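Local coordinates for protein fructokinase (Xylella fastidiosa Temecula1, PDB 3LJS) that probably phosphorylates fructose at the expense of ATP, as a sugar kinase of the PfkB (ribokinase-like) family, at residues A91-A96 and F105-P110; L18-V23 and A30-A35; L115-E120 and A146-E151. All blocks are in the same frame, centred on the assembly; numbering follows the deposited sequence.

Contact 1: A91-A96 and F105-P110; sequences ALAFVA and FSFYRP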
loop_
_atom_site.group_PDB
_atom_site.type_symbol
_atom_site.label_atom_id
_atom_site.label_comp_id
_atom_site.label_asym_id
_atom_site.label_seq_id
_atom_site.Cartn_x
_atom_site.Cartn_y
_atom_site.Cartn_z
ATOM N N ALA B 91 -5.051 -0.223 -5.745
ATOM C CA ALA B 91 -4.863 0.966 -4.928
ATOM C C ALA B 91 -5.381 0.755 -3.510
ATOM O O ALA B 91 -6.347 0.014 -3.285
ATOM C CB ALA B 91 -5.577 2.155 -5.564
ATOM N N LEU B 92 -4.738 1.426 -2.558
ATOM C CA LEU B 92 -5.126 1.346 -1.158
ATOM C C LEU B 92 -5.374 2.751 -0.638
ATOM O O LEU B 92 -4.646 3.688 -0.972
ATOM C CB LEU B 92 -4.020 0.696 -0.313
ATOM C CG LEU B 92 -3.540 -0.710 -0.665
ATOM C CD1 LEU B 92 -2.383 -1.082 0.271
ATOM C CD2 LEU B 92 -4.684 -1.710 -0.538
ATOM N N ALA B 93 -6.411 2.891 0.176
ATOM C CA ALA B 93 -6.751 4.170 0.774
ATOM C C ALA B 93 -6.802 3.946 2.279
ATOM O O ALA B 93 -7.755 3.364 2.797
ATOM C CB ALA B 93 -8.109 4.652 0.263
ATOM N N PHE B 94 -5.759 4.380 2.977
ATOM C CA PHE B 94 -5.702 4.223 4.422
ATOM C C PHE B 94 -6.450 5.368 5.088
ATOM O O PHE B 94 -6.217 6.538 4.780
ATOM C CB PHE B 94 -4.244 4.185 4.889
ATOM C CG PHE B 94 -3.572 2.864 4.658
ATOM C CD1 PHE B 94 -3.690 1.840 5.591
ATOM C CD2 PHE B 94 -2.851 2.627 3.492
ATOM C CE1 PHE B 94 -3.106 0.599 5.372
ATOM C CE2 PHE B 94 -2.262 1.391 3.256
ATOM C CZ PHE B 94 -2.390 0.368 4.203
ATOM N N VAL B 95 -7.363 5.024 5.991
ATOM C CA VAL B 95 -8.155 6.022 6.697
ATOM C C VAL B 95 -7.878 5.936 8.197
ATOM O O VAL B 95 -7.978 4.861 8.798
ATOM C CB VAL B 95 -9.672 5.802 6.457
ATOM C CG1 VAL B 95 -10.470 6.908 7.126
ATOM C CG2 VAL B 95 -9.965 5.764 4.964
ATOM N N ALA B 96 -7.522 7.066 8.797
ATOM C CA ALA B 96 -7.233 7.105 10.224
ATOM C C ALA B 96 -7.485 8.490 10.797
ATOM O O ALA B 96 -8.307 9.249 10.283
ATOM C CB ALA B 96 -5.788 6.696 10.471
ATOM N N PHE B 105 -5.965 10.729 5.552
ATOM C CA PHE B 105 -5.945 9.871 4.371
ATOM C C PHE B 105 -4.538 9.661 3.807
ATOM O O PHE B 105 -3.779 10.613 3.636
ATOM C CB PHE B 105 -6.832 10.469 3.279
ATOM C CG PHE B 105 -8.299 10.375 3.570
ATOM C CD1 PHE B 105 -8.947 9.144 3.538
ATOM C CD2 PHE B 105 -9.037 11.513 3.878
ATOM C CE1 PHE B 105 -10.310 9.048 3.808
ATOM C CE2 PHE B 105 -10.399 11.427 4.150
ATOM C CZ PHE B 105 -11.036 10.192 4.114
ATOM N N SER B 106 -4.200 8.407 3.523
ATOM C CA SER B 106 -2.903 8.058 2.956
ATOM C C SER B 106 -3.148 7.088 1.803
ATOM O O SER B 106 -3.459 5.913 2.018
ATOM C CB SER B 106 -2.009 7.405 4.011
ATOM O OG SER B 106 -0.758 7.034 3.450
ATOM N N PHE B 107 -3.002 7.584 0.581
ATOM C CA PHE B 107 -3.242 6.772 -0.604
ATOM C C PHE B 107 -2.005 6.150 -1.235
ATOM O O PHE B 107 -0.948 6.778 -1.316
ATOM C CB PHE B 107 -3.925 7.616 -1.685
ATOM C CG PHE B 107 -5.269 8.149 -1.292
ATOM C CD1 PHE B 107 -6.396 7.341 -1.356
ATOM C CD2 PHE B 107 -5.410 9.468 -0.874
ATOM C CE1 PHE B 107 -7.654 7.838 -1.010
ATOM C CE2 PHE B 107 -6.661 9.977 -0.526
ATOM C CZ PHE B 107 -7.786 9.157 -0.596
ATOM N N TYR B 108 -2.150 4.907 -1.681
ATOM C CA TYR B 108 -1.086 4.224 -2.394
ATOM C C TYR B 108 -1.652 4.199 -3.810
ATOM O O TYR B 108 -2.178 3.177 -4.271
ATOM C CB TYR B 108 -0.862 2.807 -1.840
ATOM C CG TYR B 108 0.011 2.812 -0.602
ATOM C CD1 TYR B 108 1.344 2.392 -0.659
ATOM C CD2 TYR B 108 -0.459 3.345 0.600
ATOM C CE1 TYR B 108 2.186 2.514 0.452
ATOM C CE2 TYR B 108 0.374 3.473 1.714
ATOM C CZ TYR B 108 1.697 3.062 1.628
ATOM O OH TYR B 108 2.535 3.247 2.702
ATOM N N ARG B 109 -1.567 5.344 -4.491
ATOM C CA ARG B 109 -2.115 5.427 -5.835
ATOM C C ARG B 109 -1.456 6.275 -6.929
ATOM O O ARG B 109 -2.013 6.381 -8.019
ATOM C CB ARG B 109 -3.605 5.785 -5.756
ATOM C CG ARG B 109 -4.332 5.716 -7.096
ATOM C CD ARG B 109 -5.824 5.805 -6.899
ATOM N NE ARG B 109 -6.570 5.665 -8.142
ATOM C CZ ARG B 109 -6.856 6.666 -8.967
ATOM N NH1 ARG B 109 -6.452 7.902 -8.696
ATOM N NH2 ARG B 109 -7.588 6.437 -10.051
ATOM N N PRO B 110 -0.307 6.929 -6.675
ATOM C CA PRO B 110 0.114 7.635 -7.891
ATOM C C PRO B 110 0.082 6.526 -8.953
ATOM O O PRO B 110 -0.377 6.749 -10.073
ATOM C CB PRO B 110 1.522 8.109 -7.546
ATOM C CG PRO B 110 1.409 8.395 -6.064
ATOM C CD PRO B 110 0.604 7.206 -5.545
#

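Contact 2: L18-V23 and A30-A35; sequences LAQPLV and AFLQCA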
loop_
_atom_site.group_PDB
_atom_site.type_symbol
_atom_site.label_atom_id
_atom_site.label_comp_id
_atom_site.label_asym_id
_atom_site.label_seq_id
_atom_site.Cartn_x
_atom_site.Cartn_y
_atom_site.Cartn_z
ATOM N N LEU B 18 -9.217 0.692 6.983
ATOM C CA LEU B 18 -9.665 1.441 8.152
ATOM C C LEU B 18 -8.836 1.220 9.409
ATOM O O LEU B 18 -8.896 0.159 10.026
ATOM C CB LEU B 18 -11.131 1.096 8.437
ATOM C CG LEU B 18 -12.224 1.718 7.555
ATOM C CD1 LEU B 18 -11.808 1.761 6.103
ATOM C CD2 LEU B 18 -13.511 0.922 7.729
ATOM N N ALA B 19 -8.072 2.235 9.792
ATOM C CA ALA B 19 -7.234 2.149 10.981
ATOM C C ALA B 19 -8.111 2.113 12.224
ATOM O O ALA B 19 -8.966 2.979 12.408
ATOM C CB ALA B 19 -6.289 3.347 11.048
ATOM N N GLN B 20 -7.898 1.108 13.067
ATOM C CA GLN B 20 -8.664 0.972 14.299
ATOM C C GLN B 20 -7.912 1.623 15.452
ATOM O O GLN B 20 -6.682 1.680 15.450
ATOM C CB GLN B 20 -8.907 -0.503 14.626
ATOM C CG GLN B 20 -9.725 -1.249 13.591
ATOM C CD GLN B 20 -10.935 -0.463 13.139
ATOM O OE1 GLN B 20 -10.848 0.359 12.226
ATOM N NE2 GLN B 20 -12.072 -0.699 13.786
ATOM N N PRO B 21 -8.647 2.121 16.456
ATOM C CA PRO B 21 -8.020 2.767 17.612
ATOM C C PRO B 21 -7.102 1.799 18.348
ATOM O O PRO B 21 -7.298 0.583 18.298
ATOM C CB PRO B 21 -9.215 3.180 18.467
ATOM C CG PRO B 21 -10.310 3.374 17.453
ATOM C CD PRO B 21 -10.114 2.181 16.557
ATOM N N LEU B 22 -6.099 2.340 19.028
ATOM C CA LEU B 22 -5.170 1.505 19.774
ATOM C C LEU B 22 -5.960 0.815 20.879
ATOM O O LEU B 22 -6.729 1.456 21.599
ATOM C CB LEU B 22 -4.045 2.365 20.353
ATOM C CG LEU B 22 -2.625 1.828 20.137
ATOM C CD1 LEU B 22 -2.495 1.209 18.748
ATOM C CD2 LEU B 22 -1.629 2.965 20.313
ATOM N N VAL B 23 -5.779 -0.495 21.002
ATOM C CA VAL B 23 -6.512 -1.262 21.997
ATOM C C VAL B 23 -5.814 -1.406 23.347
ATOM O O VAL B 23 -6.311 -0.910 24.359
ATOM C CB VAL B 23 -6.836 -2.677 21.468
ATOM C CG1 VAL B 23 -7.873 -3.343 22.365
ATOM C CG2 VAL B 23 -7.335 -2.597 20.034
ATOM N N ALA B 30 -4.568 -2.462 14.332
ATOM C CA ALA B 30 -5.227 -3.232 13.289
ATOM C C ALA B 30 -5.889 -2.341 12.246
ATOM O O ALA B 30 -6.346 -1.241 12.544
ATOM C CB ALA B 30 -6.264 -4.160 13.901
ATOM N N PHE B 31 -5.928 -2.836 11.017
ATOM C CA PHE B 31 -6.540 -2.122 9.906
ATOM C C PHE B 31 -7.565 -3.071 9.304
ATOM O O PHE B 31 -7.258 -4.236 9.054
ATOM C CB PHE B 31 -5.480 -1.761 8.859
ATOM C CG PHE B 31 -4.543 -0.667 9.297
ATOM C CD1 PHE B 31 -4.797 0.659 8.966
ATOM C CD2 PHE B 31 -3.420 -0.961 10.061
ATOM C CE1 PHE B 31 -3.946 1.684 9.392
ATOM C CE2 PHE B 31 -2.567 0.055 10.494
ATOM C CZ PHE B 31 -2.832 1.381 10.157
ATOM N N LEU B 32 -8.781 -2.576 9.087
ATOM C CA LEU B 32 -9.847 -3.393 8.519
ATOM C C LEU B 32 -10.003 -3.173 7.017
ATOM O O LEU B 32 -10.035 -2.042 6.540
ATOM C CB LEU B 32 -11.169 -3.090 9.234
ATOM C CG LEU B 32 -11.484 -3.853 10.529
ATOM C CD1 LEU B 32 -10.218 -4.301 11.232
ATOM C CD2 LEU B 32 -12.333 -2.962 11.429
ATOM N N GLN B 33 -10.107 -4.275 6.286
ATOM C CA GLN B 33 -10.246 -4.259 4.835
ATOM C C GLN B 33 -11.693 -4.057 4.382
ATOM O O GLN B 33 -12.570 -4.852 4.722
ATOM C CB GLN B 33 -9.721 -5.576 4.273
ATOM C CG GLN B 33 -9.917 -5.760 2.785
ATOM C CD GLN B 33 -9.642 -7.185 2.353
ATOM O OE1 GLN B 33 -10.353 -8.110 2.748
ATOM N NE2 GLN B 33 -8.606 -7.373 1.549
ATOM N N CYS B 34 -11.930 -2.998 3.613
ATOM C CA CYS B 34 -13.261 -2.692 3.092
ATOM C C CYS B 34 -13.215 -2.339 1.608
ATOM O O CYS B 34 -12.340 -1.598 1.165
ATOM C CB CYS B 34 -13.881 -1.520 3.856
ATOM S SG CYS B 34 -14.321 -1.905 5.556
ATOM N N ALA B 35 -14.164 -2.877 0.845
ATOM C CA ALA B 35 -14.243 -2.596 -0.584
ATOM C C ALA B 35 -14.645 -1.133 -0.755
ATOM O O ALA B 35 -15.523 -0.638 -0.048
ATOM C CB ALA B 35 -15.274 -3.510 -1.245
#

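Contact 3: L115-E120 and A146-E151; sequences LLFRVE and AEVTFE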
loop_
_atom_site.group_PDB
_atom_site.type_symbol
_atom_site.label_atom_id
_atom_site.label_comp_id
_atom_site.label_asym_id
_atom_site.label_seq_id
_atom_site.Cartn_x
_atom_site.Cartn_y
_atom_site.Cartn_z
ATOM N N LEU B 115 -5.614 2.658 -12.737
ATOM C CA LEU B 115 -5.103 3.715 -13.613
ATOM C C LEU B 115 -4.643 3.200 -14.979
ATOM O O LEU B 115 -4.404 3.987 -15.893
ATOM C CB LEU B 115 -3.911 4.417 -12.954
ATOM C CG LEU B 115 -4.049 5.686 -12.108
ATOM C CD1 LEU B 115 -5.467 6.197 -12.098
ATOM C CD2 LEU B 115 -3.556 5.392 -10.711
ATOM N N LEU B 116 -4.523 1.884 -15.118
ATOM C CA LEU B 116 -4.037 1.293 -16.363
ATOM C C LEU B 116 -5.101 0.845 -17.359
ATOM O O LEU B 116 -4.780 0.254 -18.391
ATOM C CB LEU B 116 -3.100 0.125 -16.035
ATOM C CG LEU B 116 -1.594 0.400 -15.880
ATOM C CD1 LEU B 116 -1.313 1.846 -15.546
ATOM C CD2 LEU B 116 -1.039 -0.527 -14.813
ATOM N N PHE B 117 -6.365 1.119 -17.057
ATOM C CA PHE B 117 -7.441 0.755 -17.972
ATOM C C PHE B 117 -7.264 1.634 -19.214
ATOM O O PHE B 117 -7.048 2.836 -19.099
ATOM C CB PHE B 117 -8.804 1.041 -17.331
ATOM C CG PHE B 117 -9.972 0.479 -18.098
ATOM C CD1 PHE B 117 -10.598 -0.693 -17.677
ATOM C CD2 PHE B 117 -10.451 1.121 -19.239
ATOM C CE1 PHE B 117 -11.688 -1.218 -18.380
ATOM C CE2 PHE B 117 -11.539 0.604 -19.950
ATOM C CZ PHE B 117 -12.159 -0.568 -19.518
ATOM N N ARG B 118 -7.338 1.038 -20.398
ATOM C CA ARG B 118 -7.188 1.803 -21.633
ATOM C C ARG B 118 -8.405 1.594 -22.524
ATOM O O ARG B 118 -9.171 0.652 -22.321
ATOM C CB ARG B 118 -5.898 1.396 -22.368
ATOM C CG ARG B 118 -4.615 1.837 -21.642
ATOM C CD ARG B 118 -4.525 3.365 -21.526
ATOM N NE ARG B 118 -3.387 3.805 -20.715
ATOM C CZ ARG B 118 -3.449 4.125 -19.424
ATOM N NH1 ARG B 118 -4.604 4.073 -18.760
ATOM N NH2 ARG B 118 -2.342 4.483 -18.783
ATOM N N VAL B 119 -8.584 2.474 -23.505
ATOM C CA VAL B 119 -9.738 2.392 -24.394
ATOM C C VAL B 119 -9.948 1.006 -24.992
ATOM O O VAL B 119 -11.086 0.575 -25.184
ATOM C CB VAL B 119 -9.641 3.440 -25.524
ATOM C CG1 VAL B 119 -10.793 3.261 -26.503
ATOM C CG2 VAL B 119 -9.689 4.841 -24.921
ATOM N N GLU B 120 -8.852 0.305 -25.270
ATOM C CA GLU B 120 -8.919 -1.041 -25.838
ATOM C C GLU B 120 -9.615 -2.029 -24.896
ATOM O O GLU B 120 -10.056 -3.097 -25.325
ATOM C CB GLU B 120 -7.504 -1.547 -26.132
ATOM C CG GLU B 120 -6.691 -1.806 -24.869
ATOM C CD GLU B 120 -5.196 -1.866 -25.121
ATOM O OE1 GLU B 120 -4.632 -0.851 -25.581
ATOM O OE2 GLU B 120 -4.586 -2.922 -24.851
ATOM N N ALA B 146 -7.589 9.915 -17.871
ATOM C CA ALA B 146 -8.587 10.951 -18.122
ATOM C C ALA B 146 -9.157 10.823 -19.533
ATOM O O ALA B 146 -10.371 10.902 -19.732
ATOM C CB ALA B 146 -7.970 12.333 -17.938
ATOM N N GLU B 147 -8.280 10.628 -20.516
ATOM C CA GLU B 147 -8.715 10.490 -21.900
ATOM C C GLU B 147 -9.598 9.257 -22.054
ATOM O O GLU B 147 -10.560 9.267 -22.820
ATOM C CB GLU B 147 -7.508 10.391 -22.842
ATOM C CG GLU B 147 -7.882 10.000 -24.274
ATOM C CD GLU B 147 -8.811 11.000 -24.956
ATOM O OE1 GLU B 147 -9.411 10.634 -25.990
ATOM O OE2 GLU B 147 -8.935 12.149 -24.473
ATOM N N VAL B 148 -9.264 8.193 -21.330
ATOM C CA VAL B 148 -10.055 6.965 -21.372
ATOM C C VAL B 148 -11.462 7.255 -20.823
ATOM O O VAL B 148 -12.467 6.793 -21.374
ATOM C CB VAL B 148 -9.386 5.848 -20.528
ATOM C CG1 VAL B 148 -10.332 4.669 -20.367
ATOM C CG2 VAL B 148 -8.086 5.389 -21.208
ATOM N N THR B 149 -11.530 8.036 -19.747
ATOM C CA THR B 149 -12.817 8.378 -19.151
ATOM C C THR B 149 -13.636 9.234 -20.134
ATOM O O THR B 149 -14.827 8.988 -20.334
ATOM C CB THR B 149 -12.641 9.143 -17.803
ATOM O OG1 THR B 149 -11.818 8.373 -16.915
ATOM C CG2 THR B 149 -13.996 9.372 -17.126
ATOM N N PHE B 150 -13.001 10.219 -20.763
ATOM C CA PHE B 150 -13.716 11.069 -21.709
ATOM C C PHE B 150 -14.243 10.240 -22.879
ATOM O O PHE B 150 -15.386 10.414 -23.298
ATOM C CB PHE B 150 -12.815 12.191 -22.237
ATOM C CG PHE B 150 -12.252 13.087 -21.162
ATOM C CD1 PHE B 150 -13.034 13.485 -20.079
ATOM C CD2 PHE B 150 -10.948 13.568 -21.256
ATOM C CE1 PHE B 150 -12.527 14.352 -19.104
ATOM C CE2 PHE B 150 -10.429 14.438 -20.288
ATOM C CZ PHE B 150 -11.220 14.830 -19.212
ATOM N N GLU B 151 -13.413 9.333 -23.392
ATOM C CA GLU B 151 -13.804 8.481 -24.510
ATOM C C GLU B 151 -14.983 7.602 -24.113
ATOM O O GLU B 151 -15.890 7.364 -24.912
ATOM C CB GLU B 151 -12.622 7.614 -24.960
ATOM C CG GLU B 151 -12.892 6.718 -26.167
ATOM C CD GLU B 151 -13.400 7.478 -27.400
ATOM O OE1 GLU B 151 -13.104 8.684 -27.542
ATOM O OE2 GLU B 151 -14.087 6.855 -28.241
#

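Contact 1: A91-A96 and F105-P110
Phe105 lies beside Val95, and the two side chains point the same way. Phe105 CE1 sits 3.5 Å from Val95 CG2, the methyl anti to the carbonyl carbon. Ser106 follows on the other face of the sheet, level with Phe94. This is an antiparallel hydrogen-bonded pair, closed by Phe94 N to Ser106 O (2.9 Å) and Ser106 N to Phe94 O (3.0 Å). Ser106 O also lies in plane at the edge of the Phe94 ring. Phe107 turns back to the side of Phe105. It forms a non-hydrogen-bonded pair with Ala93, whose CB is 3.5 Å from Phe107 CE1. Tyr108 N gives a nearly straight bond (171°) to Leu92 O. The Tyr108 ring and the Phe94 ring meet at an oblique 68°, with Tyr108 CE2 3.7 Å from Phe94 CE2. The face of Phe94 and Tyr108 meets the second subunit, and Tyr108 OH hydrogen-bonds Thr90 O of the second subunit. Arg109 comes next, with CG anti to its backbone N (chi1 -172°). Arg109 CD rests 3.9 Å from Ala91 CB, while the guanidinium pairs with Asp114. The two strands form a hairpin at one side of a four-stranded sheet, resembling the lid of ribokinase-like enzymes. Strand 14-19 lies along the other side of strand 92-97.

Contact 2: L18-V23 and A30-A35
Leu32 and Gln20 both carry CG anti to the carbonyl carbon (chi1 -86° and -62°), and Gln20 bends again at chi2 (-45°). These turns bring the two side chains across each other at about a right angle. The contact lies at the loop end of the beta hairpin of strands 14-19 and 30-36. Both strands belong to the four-stranded sheet that resembles the lid of ribokinase-like kinases. The leucine methyls lie across the Gln20 chain, with Leu32 CD1 3.9 Å from Gln20 CG. Arg309 touches both of these residues.

The backbones are joined by three hydrogen bonds. Leu18 and Leu32 form an antiparallel hydrogen-bonded pair, with Leu18 N to Leu32 O and Leu32 N to Leu18 O both 2.9 Å. Leu18 O also takes a CA-H...O contact from Phe31 CA, at 3.3 Å. Gln20 N to Ala30 O (2.9 Å) is the third bond, made where the chain of Gln20 has already left the strand.

Leu18 shares its face of the sheet with Leu32, and Leu18 CD2 meets Cys34 SG at 3.7 Å. Ala19 and Phe31 form a non-hydrogen-bonded pair with side chains on the opposite face. On that face Phe31 packs on Met17, and its ring stands edge-to-face with that of Phe94. Residues 30 to 32 also pair antiparallel with a strand of the second subunit, so the sheet continues across the dimer. Leu32 packs on Pro28 of the second subunit as well. Ala19 CB sits close against the Phe31 ring, 3.3 Å from Phe31 CE1 and 3.7 Å from Phe31 CD1.

Contact 3: L115-E120 and A146-E151
The Phe117 ring meets Val148 at its edge, where Phe117 CD2 lies 3.7 Å from Val148 CG1, close to the ring plane. The two side chains cross at about a right angle. The same ring makes edge-to-face pairs with Phe10, His121 and Phe122, so it sits in an aromatic cluster. The Arg118 guanidinium lies oblique to Val148 CG2, and the nearer atom is Arg118 CD, at 4.1 Å from Val148 CG2. Arg118 NH1 is held by two carbonyls of its own loop, Leu115 O at 2.9 Å and Phe117 O at 2.8 Å. Phe117 O lies in the guanidinium plane, and Leu115 O is slightly tilted from it. These bonds fold the arginine back over the loop. Helix 143-158 is the helix of a beta-alpha-beta crossover between the adjacent parallel strands 130-136 and 162-166 of the large sheet. The loop 115-120, which leads toward helix 124-129, lies against this helix through van der Waals contacts. Val148 is the main helical contributor. Val148 CG2, anti to the carbonyl carbon, packs 3.5 Å from Phe117 O and 3.7 Å from Arg118 CA. One turn further on, Glu151 crosses Val119 at about a right angle. Glu151 CG, anti to its backbone N (chi1 -178°), touches Val119 CG2 at 3.9 Å. The Glu151 carboxylate makes salt bridges with Arg154 and Arg155 of the same helix.

Contacts 1 and 2 belong to one sheet, with centres 13 Å apart. Strands 14-19 and 92-97 are neighbours in it, and Val95 O to Ala19 N (2.8 Å) is a probable hydrogen bond between them. The centres of contacts 1 and 3 are about 22 Å apart, but the chain leaving contact 1 still meets contact 3: Pro110 O is 3.5 Å from Leu115 CD2. Contacts 2 and 3 do not touch, and their nearest atoms are about 15 Å apart. Contact 1 lies near the ATP site; no ATP is bound to this chain. The Phe107 side chain is about 6 Å from that of Arg170, an ATP-binding residue. Contacts 2 and 3 lie away from the known ATP-binding residues.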